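Local coordinates for protein citrinin polyketide synthase (Monascus purpureus, PDB 5MPT) that builds the polyketide precursor of the mycotoxin citrinin from malonyl-CoA units, the part described here being its C-methyltransferase domain, at residues G38-E43 against A136-L141. Numbering follows the deposited sequence.
With EDO (1,2-ethanediol), chain C.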
loop_
_atom_site.group_PDB
_atom_site.type_symbol
_atom_site.label_atom_id
_atom_site.label_comp_id
_atom_site.label_asym_id
_atom_site.label_seq_id
_atom_site.Cartn_x
_atom_site.Cartn_y
_atom_site.Cartn_z
ATOM N N GLY A 38 -11.263 -10.697 8.574
ATOM C CA GLY A 38 -12.043 -10.261 9.718
ATOM C C GLY A 38 -11.459 -10.535 11.089
ATOM O O GLY A 38 -12.020 -10.057 12.076
ATOM N N THR A 39 -10.313 -11.195 11.194
ATOM C CA THR A 39 -9.611 -11.277 12.467
ATOM C C THR A 39 -8.276 -10.585 12.407
ATOM O O THR A 39 -7.479 -10.737 13.341
ATOM C CB THR A 39 -9.384 -12.724 12.883
ATOM O OG1 THR A 39 -8.641 -13.401 11.866
ATOM C CG2 THR A 39 -10.710 -13.429 13.095
ATOM N N TYR A 40 -8.005 -9.829 11.346
ATOM C CA TYR A 40 -6.633 -9.374 11.118
ATOM C C TYR A 40 -6.183 -8.370 12.173
ATOM O O TYR A 40 -5.079 -8.489 12.718
ATOM C CB TYR A 40 -6.520 -8.777 9.721
ATOM C CG TYR A 40 -5.086 -8.636 9.194
ATOM C CD1 TYR A 40 -4.428 -9.724 8.620
ATOM C CD2 TYR A 40 -4.419 -7.416 9.212
ATOM C CE1 TYR A 40 -3.140 -9.616 8.143
ATOM C CE2 TYR A 40 -3.120 -7.298 8.701
ATOM C CZ TYR A 40 -2.513 -8.390 8.140
ATOM O OH TYR A 40 -1.262 -8.294 7.628
ATOM N N TYR A 41 -7.000 -7.353 12.453
ATOM C CA TYR A 41 -6.561 -6.318 13.389
ATOM C C TYR A 41 -6.365 -6.883 14.788
ATOM O O TYR A 41 -5.349 -6.610 15.448
ATOM C CB TYR A 41 -7.572 -5.173 13.414
ATOM C CG TYR A 41 -7.185 -4.002 14.289
ATOM C CD1 TYR A 41 -6.343 -3.000 13.814
ATOM C CD2 TYR A 41 -7.657 -3.893 15.590
ATOM C CE1 TYR A 41 -5.981 -1.925 14.615
ATOM C CE2 TYR A 41 -7.294 -2.822 16.398
ATOM C CZ TYR A 41 -6.459 -1.845 15.904
ATOM O OH TYR A 41 -6.110 -0.788 16.711
ATOM N N ASN A 42 -7.300 -7.693 15.256
ATOM C CA ASN A 42 -7.251 -8.149 16.641
ATOM C C ASN A 42 -6.466 -9.426 16.849
ATOM O O ASN A 42 -6.020 -9.673 17.970
ATOM C CB ASN A 42 -8.678 -8.342 17.161
ATOM C CG ASN A 42 -9.388 -7.021 17.372
ATOM O OD1 ASN A 42 -8.793 -6.051 17.836
ATOM N ND2 ASN A 42 -10.668 -6.975 17.031
ATOM N N GLU A 43 -6.301 -10.264 15.824
ATOM C CA GLU A 43 -5.648 -11.556 16.043
ATOM C C GLU A 43 -4.356 -11.776 15.262
ATOM O O GLU A 43 -3.491 -12.500 15.741
ATOM C CB GLU A 43 -6.614 -12.705 15.716
ATOM C CG GLU A 43 -7.828 -12.785 16.626
ATOM C CD GLU A 43 -8.685 -14.023 16.345
ATOM O OE1 GLU A 43 -8.149 -15.034 15.820
ATOM O OE2 GLU A 43 -9.900 -13.977 16.643
ATOM N N ALA A 136 0.516 -15.417 4.982
ATOM C CA ALA A 136 1.902 -15.834 5.086
ATOM C C ALA A 136 2.851 -14.827 4.466
ATOM O O ALA A 136 3.955 -14.621 4.995
ATOM C CB ALA A 136 2.101 -17.205 4.436
ATOM N N ALA A 137 2.475 -14.222 3.339
ATOM C CA ALA A 137 3.452 -13.492 2.542
ATOM C C ALA A 137 4.083 -12.349 3.330
ATOM O O ALA A 137 5.294 -12.168 3.280
ATOM C CB ALA A 137 2.807 -12.981 1.244
ATOM N N GLU A 138 3.280 -11.540 4.033
ATOM C CA GLU A 138 3.837 -10.395 4.741
ATOM C C GLU A 138 4.636 -10.821 5.952
ATOM O O GLU A 138 5.521 -10.081 6.401
ATOM C CB GLU A 138 2.751 -9.431 5.194
ATOM C CG GLU A 138 1.668 -10.032 6.058
ATOM C CD GLU A 138 0.421 -10.329 5.267
ATOM O OE1 GLU A 138 0.567 -10.913 4.162
ATOM O OE2 GLU A 138 -0.661 -10.000 5.783
ATOM N N HIS A 139 4.337 -11.989 6.493
ATOM C CA HIS A 139 5.116 -12.499 7.621
ATOM C C HIS A 139 6.466 -13.025 7.163
ATOM O O HIS A 139 7.486 -12.804 7.834
ATOM C CB HIS A 139 4.271 -13.556 8.328
ATOM C CG HIS A 139 3.007 -12.986 8.860
ATOM N ND1 HIS A 139 1.831 -13.705 8.959
ATOM C CD2 HIS A 139 2.713 -11.727 9.258
ATOM C CE1 HIS A 139 0.888 -12.920 9.443
ATOM N NE2 HIS A 139 1.388 -11.710 9.612
ATOM N N LYS A 140 6.497 -13.702 6.015
ATOM C CA LYS A 140 7.769 -14.089 5.428
ATOM C C LYS A 140 8.592 -12.855 5.080
ATOM O O LYS A 140 9.811 -12.833 5.318
ATOM C CB LYS A 140 7.544 -14.939 4.180
ATOM C CG LYS A 140 6.838 -16.262 4.394
ATOM C CD LYS A 140 6.754 -17.017 3.065
ATOM C CE LYS A 140 6.006 -18.327 3.170
ATOM N NZ LYS A 140 5.578 -18.789 1.804
ATOM N N LEU A 141 7.957 -11.827 4.503
ATOM C CA LEU A 141 8.685 -10.604 4.198
ATOM C C LEU A 141 9.209 -9.957 5.471
ATOM O O LEU A 141 10.310 -9.391 5.482
ATOM C CB LEU A 141 7.797 -9.628 3.435
ATOM C CG LEU A 141 8.484 -8.480 2.681
ATOM C CD1 LEU A 141 9.413 -9.010 1.612
ATOM C CD2 LEU A 141 7.419 -7.596 2.095
HETATM C C1 EDO C . -9.390 -15.707 8.825
HETATM O O1 EDO C . -9.850 -15.217 10.084
HETATM C C2 EDO C . -7.884 -15.902 8.888
HETATM O O2 EDO C . -7.297 -14.801 9.603
HETATM O O HOH W 1 0.140 -9.319 10.146
#
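The side chains of Tyr-40 and Glu-138 come from opposite directions and meet in a single direct hydrogen bond: the phenol OH of Tyr-40 donates to OE2 of Glu-138 over a short 2.6 Å. The acceptor is the anti lone pair of OE2, which lies at the ring edge, near its plane, with the carboxylate turned 55° from the ring. Tyrosine suits this place because the backbones of 38-43 and 136-141 are well separated, the nearest CA atoms, of Tyr-40 and Ala-136, being 12.3 Å apart; with Tyr-40 CG anti to the backbone N (chi1 -163°), the long ring spans the gap. Glutamate offers two acceptors, OE2 for Tyr-40 and OE1 for Ser-180 OG, so both oxygens of this buried group are engaged.

A water adds an indirect link. It donates to Tyr-40 OH at 3.1 Å and sits in the ring plane of His-139, 2.7 Å from NE2, while CG of Glu-138 lies over one face of that imidazole, offset toward its rim.

Trp-322 NE1 also hydrogen-bonds Tyr-40 OH, and His-135 meets the ring edge-to-face. The buried hydroxyl thus joins the helix-turn-helix family region to helix 136-146, and Glu-138 lies about 9 Å from active-site Tyr-177, side chain to side chain; donors around OH would probably strengthen its own donation to the carboxylate.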